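Local coordinates for CYTH domain-containing protein (Pyrococcus furiosus, PDB 1YEM) that is of unknown function but belongs to the CYTH family, whose members typically bind triphosphate compounds inside a closed antiparallel beta barrel, so a related role is likely, at residues 21-26 and 111-116; 118-123 and 149-154. One frame throughout, in Å; residues are numbered along the deposited sequence.

Contact 1: 21-26 and 111-116; sequences DFLHTL and WVYKLN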
# COMPACT_ATOMS: atom_id res chain seq x y z
N ASP B 21 -26.44 -5.53 -26.17
CA ASP B 21 -27.84 -5.25 -25.74
C ASP B 21 -27.90 -4.13 -24.70
O ASP B 21 -28.64 -3.15 -24.86
CB ASP B 21 -28.50 -6.49 -25.11
CG ASP B 21 -28.46 -7.71 -26.00
OD1 ASP B 21 -29.29 -8.63 -25.81
OD2 ASP B 21 -27.58 -7.77 -26.88
N PHE B 22 -27.11 -4.29 -23.63
CA PHE B 22 -27.21 -3.41 -22.47
C PHE B 22 -26.77 -1.98 -22.73
O PHE B 22 -27.30 -1.06 -22.14
CB PHE B 22 -26.42 -3.97 -21.28
CG PHE B 22 -26.58 -3.17 -20.03
CD1 PHE B 22 -25.64 -2.22 -19.68
CD2 PHE B 22 -27.71 -3.33 -19.24
CE1 PHE B 22 -25.80 -1.46 -18.53
CE2 PHE B 22 -27.88 -2.56 -18.10
CZ PHE B 22 -26.92 -1.63 -17.74
N LEU B 23 -25.78 -1.79 -23.61
CA LEU B 23 -25.34 -0.42 -23.92
C LEU B 23 -26.39 0.35 -24.73
O LEU B 23 -26.44 1.58 -24.66
CB LEU B 23 -23.96 -0.40 -24.61
CG LEU B 23 -22.79 -0.17 -23.63
CD1 LEU B 23 -21.46 -0.63 -24.21
CD2 LEU B 23 -22.69 1.29 -23.22
N HIS B 24 -27.24 -0.36 -25.48
CA HIS B 24 -28.40 0.27 -26.11
C HIS B 24 -29.39 0.71 -25.03
O HIS B 24 -29.77 1.88 -24.98
CB HIS B 24 -29.12 -0.63 -27.12
CG HIS B 24 -30.34 0.00 -27.73
ND1 HIS B 24 -31.61 -0.49 -27.53
CD2 HIS B 24 -30.48 1.12 -28.49
CE1 HIS B 24 -32.48 0.28 -28.17
NE2 HIS B 24 -31.82 1.26 -28.75
N THR B 25 -29.79 -0.23 -24.18
CA THR B 25 -30.68 0.04 -23.05
C THR B 25 -30.18 1.23 -22.23
O THR B 25 -30.95 2.08 -21.82
CB THR B 25 -30.80 -1.18 -22.12
OG1 THR B 25 -31.16 -2.33 -22.89
CG2 THR B 25 -31.84 -0.95 -21.04
N LEU B 26 -28.88 1.29 -22.01
CA LEU B 26 -28.28 2.34 -21.21
C LEU B 26 -28.29 3.72 -21.92
O LEU B 26 -28.57 4.73 -21.28
CB LEU B 26 -26.84 1.95 -20.86
CG LEU B 26 -26.10 2.81 -19.84
CD1 LEU B 26 -26.76 2.70 -18.47
CD2 LEU B 26 -24.64 2.38 -19.78
N TRP B 111 -16.57 0.54 -17.27
CA TRP B 111 -17.08 1.88 -17.52
C TRP B 111 -17.96 2.25 -16.36
O TRP B 111 -18.86 1.51 -16.00
CB TRP B 111 -17.94 1.92 -18.78
CG TRP B 111 -17.19 1.74 -20.09
CD1 TRP B 111 -16.78 2.72 -20.95
CD2 TRP B 111 -16.82 0.50 -20.69
NE1 TRP B 111 -16.17 2.17 -22.05
CE2 TRP B 111 -16.17 0.80 -21.91
CE3 TRP B 111 -16.96 -0.84 -20.31
CZ2 TRP B 111 -15.67 -0.19 -22.75
CZ3 TRP B 111 -16.45 -1.83 -21.15
CH2 TRP B 111 -15.81 -1.49 -22.35
N VAL B 112 -17.68 3.39 -15.75
CA VAL B 112 -18.47 3.89 -14.65
C VAL B 112 -19.41 4.98 -15.18
O VAL B 112 -18.98 5.93 -15.82
CB VAL B 112 -17.58 4.44 -13.53
CG1 VAL B 112 -18.42 4.93 -12.37
CG2 VAL B 112 -16.59 3.35 -13.06
N TYR B 113 -20.71 4.79 -14.92
CA TYR B 113 -21.75 5.78 -15.21
C TYR B 113 -22.44 6.18 -13.92
O TYR B 113 -22.39 5.45 -12.94
CB TYR B 113 -22.78 5.20 -16.18
CG TYR B 113 -22.21 4.96 -17.55
CD1 TYR B 113 -22.19 5.97 -18.51
CD2 TYR B 113 -21.66 3.71 -17.90
CE1 TYR B 113 -21.65 5.76 -19.76
CE2 TYR B 113 -21.13 3.49 -19.15
CZ TYR B 113 -21.12 4.51 -20.07
OH TYR B 113 -20.57 4.30 -21.32
N LYS B 114 -23.07 7.35 -13.91
CA LYS B 114 -23.73 7.86 -12.69
C LYS B 114 -25.14 8.30 -13.00
O LYS B 114 -25.43 8.82 -14.08
CB LYS B 114 -22.95 9.02 -12.05
N LEU B 115 -26.03 8.05 -12.03
CA LEU B 115 -27.36 8.64 -11.98
C LEU B 115 -27.51 9.35 -10.63
O LEU B 115 -26.57 9.42 -9.82
CB LEU B 115 -28.41 7.56 -12.11
CG LEU B 115 -28.25 6.52 -13.21
CD1 LEU B 115 -28.93 5.24 -12.76
CD2 LEU B 115 -28.85 7.00 -14.54
N ASN B 116 -28.70 9.88 -10.36
CA ASN B 116 -28.93 10.52 -9.08
C ASN B 116 -28.80 9.51 -7.94
O ASN B 116 -29.70 8.70 -7.70
CB ASN B 116 -30.31 11.19 -9.05
CG ASN B 116 -30.39 12.29 -8.01
OD1 ASN B 116 -29.69 12.26 -7.00
ND2 ASN B 116 -31.26 13.27 -8.26
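Helix 19-29 packs on the outside of the CYTH barrel here, its residues L23 and L26 meeting Y113 of strand 102-115. The main contact is a CH-pi interaction. CD2 of L26 lies over one face of the Y113 ring, 3.9 Å from the centroid and 20° off the normal. The methyl is displaced toward the CD2-CE2 side of the ring, since its closest approach is 3.7 Å, to CE2 of Y113. The first torsion of L26 (chi1 -170°) carries CG away from the backbone N, and from there the CD2 methyl reaches the ring face. L23, one turn earlier, reaches the far end of the tyrosine: its CD2 stands 4.1 Å from OH of Y113, a van der Waals approach with the leucine roughly perpendicular to the tyrosine. Only 130 Å² is buried, both sides summed, and P31 and V122 also touch Y113. Replacing Y113 with an alanine would probably leave the L26 methyl without its aromatic face and open a gap between helix and strand. With CA atoms still 9.5 Å apart at L26 and Y113, the backbones are bridged by side chains, as is typical of a helix laid against the outer face of a beta barrel.

Contact 2: 118-123 and 149-154; sequences VTLEVN and WEVAKM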
# COMPACT_ATOMS: atom_id res chain seq x y z
N VAL B 118 -26.86 6.89 -7.63
CA VAL B 118 -26.57 5.51 -8.01
C VAL B 118 -25.42 5.45 -9.03
O VAL B 118 -25.35 6.26 -9.97
CB VAL B 118 -27.82 4.78 -8.60
CG1 VAL B 118 -27.55 3.29 -8.79
CG2 VAL B 118 -29.04 4.98 -7.70
N THR B 119 -24.54 4.48 -8.84
CA THR B 119 -23.45 4.21 -9.77
C THR B 119 -23.74 2.92 -10.55
O THR B 119 -24.19 1.93 -9.98
CB THR B 119 -22.14 4.10 -9.01
OG1 THR B 119 -21.90 5.34 -8.35
CG2 THR B 119 -20.97 3.81 -9.96
N LEU B 120 -23.49 2.97 -11.85
CA LEU B 120 -23.54 1.81 -12.72
C LEU B 120 -22.13 1.49 -13.19
O LEU B 120 -21.48 2.32 -13.84
CB LEU B 120 -24.40 2.07 -13.93
CG LEU B 120 -25.90 1.94 -13.73
CD1 LEU B 120 -26.39 3.03 -12.82
CD2 LEU B 120 -26.59 2.01 -15.07
N GLU B 121 -21.66 0.28 -12.86
CA GLU B 121 -20.34 -0.16 -13.27
C GLU B 121 -20.48 -1.27 -14.26
O GLU B 121 -20.77 -2.40 -13.91
CB GLU B 121 -19.52 -0.62 -12.07
CG GLU B 121 -19.35 0.46 -11.03
CD GLU B 121 -18.45 0.04 -9.92
OE1 GLU B 121 -18.30 -1.18 -9.66
OE2 GLU B 121 -17.87 0.94 -9.28
N VAL B 122 -20.27 -0.94 -15.52
CA VAL B 122 -20.35 -1.90 -16.60
C VAL B 122 -18.99 -2.60 -16.74
O VAL B 122 -18.00 -1.98 -17.07
CB VAL B 122 -20.75 -1.20 -17.91
CG1 VAL B 122 -21.04 -2.22 -18.99
CG2 VAL B 122 -21.99 -0.30 -17.68
N ASN B 123 -18.98 -3.90 -16.48
CA ASN B 123 -17.77 -4.71 -16.46
C ASN B 123 -17.73 -5.78 -17.54
O ASN B 123 -18.66 -6.58 -17.68
CB ASN B 123 -17.63 -5.40 -15.11
CG ASN B 123 -17.49 -4.43 -14.00
OD1 ASN B 123 -16.39 -4.08 -13.65
ND2 ASN B 123 -18.60 -3.96 -13.47
N TRP B 149 -32.84 -1.67 -7.02
CA TRP B 149 -33.82 -2.50 -7.71
C TRP B 149 -34.70 -1.67 -8.64
O TRP B 149 -35.07 -2.15 -9.72
CB TRP B 149 -34.66 -3.32 -6.71
CG TRP B 149 -34.00 -4.64 -6.41
CD1 TRP B 149 -33.46 -5.05 -5.21
CD2 TRP B 149 -33.78 -5.70 -7.33
NE1 TRP B 149 -32.92 -6.32 -5.35
CE2 TRP B 149 -33.11 -6.73 -6.64
CE3 TRP B 149 -34.09 -5.89 -8.69
CZ2 TRP B 149 -32.75 -7.92 -7.26
CZ3 TRP B 149 -33.73 -7.07 -9.30
CH2 TRP B 149 -33.06 -8.07 -8.59
N GLU B 150 -35.02 -0.44 -8.25
CA GLU B 150 -35.74 0.49 -9.12
C GLU B 150 -34.95 0.77 -10.39
O GLU B 150 -35.50 0.73 -11.48
CB GLU B 150 -36.04 1.83 -8.40
CG GLU B 150 -37.04 2.71 -9.21
CD GLU B 150 -37.31 4.04 -8.59
OE1 GLU B 150 -36.62 4.44 -7.64
OE2 GLU B 150 -38.23 4.72 -9.08
N VAL B 151 -33.65 1.03 -10.24
CA VAL B 151 -32.78 1.25 -11.41
C VAL B 151 -32.73 -0.01 -12.29
O VAL B 151 -32.89 0.06 -13.51
CB VAL B 151 -31.36 1.68 -11.00
CG1 VAL B 151 -30.41 1.70 -12.21
CG2 VAL B 151 -31.40 3.05 -10.36
N ALA B 152 -32.54 -1.16 -11.66
CA ALA B 152 -32.44 -2.40 -12.40
C ALA B 152 -33.70 -2.69 -13.19
O ALA B 152 -33.63 -3.09 -14.35
CB ALA B 152 -32.15 -3.54 -11.45
N LYS B 153 -34.86 -2.50 -12.56
CA LYS B 153 -36.17 -2.76 -13.20
C LYS B 153 -36.42 -1.77 -14.34
O LYS B 153 -36.94 -2.13 -15.38
CB LYS B 153 -37.30 -2.71 -12.16
CG LYS B 153 -37.29 -3.90 -11.17
CD LYS B 153 -37.90 -5.22 -11.78
N MET B 154 -36.01 -0.53 -14.13
CA MET B 154 -35.99 0.47 -15.19
C MET B 154 -35.16 0.07 -16.42
O MET B 154 -35.49 0.46 -17.54
CB MET B 154 -35.42 1.76 -14.64
CG MET B 154 -35.97 2.97 -15.30
SD MET B 154 -35.42 4.48 -14.47
CE MET B 154 -35.66 3.94 -12.75
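V151 meets both V118 and L120 through its two methyl groups, one for each partner. CG2 of V151 approaches the fork of V118, lying 4.0 Å from CG2 of V118 and 4.2 Å from CG1 of V118, so both branches of V118 share one methyl. The V118 and V151 side chains run antiparallel, side by side, rather than meeting end on. The other branch, CG1 of V151, stands 4.3 Å from CD1 of L120, a looser approach. Because V151 has CG1 anti to its backbone N (chi1 171°), its CG2 is set beside that N, and the two methyls diverge toward residues two apart on the strand. V118 and L120 lie on the same face of strand 118-125, which explains how one helix residue can reach both. The contact is wholly apolar and buries 105 Å², both sides summed, with 58 Å² of this on V151. The nearest CA atoms, those of V118 and V151, are 8.3 Å apart.

In the next shell, L115 also touches V151, and I134 of strand 129-137 packs on V118 and on A152 of the helix. Backbone hydrogen bonding between T119 and E135 ties the strand to 129-137. V151, on the last turn of helix 141-154, thus packs on same-face residues of a barrel strand, as in alpha/beta packing, here on the outside of the CYTH barrel.

Overall arrangement
The centres of contacts 1 and 2 are 8 Å apart, and their strands, 102-115 and 118-125, are consecutive in the chain and antiparallel neighbours in the barrel. Probable hydrogen bonds join them, from Y113 N to L120 O at 2.8 Å and between V122 N and W111 O at 2.9 Å. Within this hairpin, CD1 of L115 packs 3.4 Å from CD1 of L120. L120 also links the two helices: its CD2 lies 3.5 Å from CD1 of L26, while its other methyl, CD1, faces V151 of helix 141-154. Both contacts lie on the outer, helix-covered face of the barrel; the ligand site, inferred from relatives, would be expected inside the tunnel.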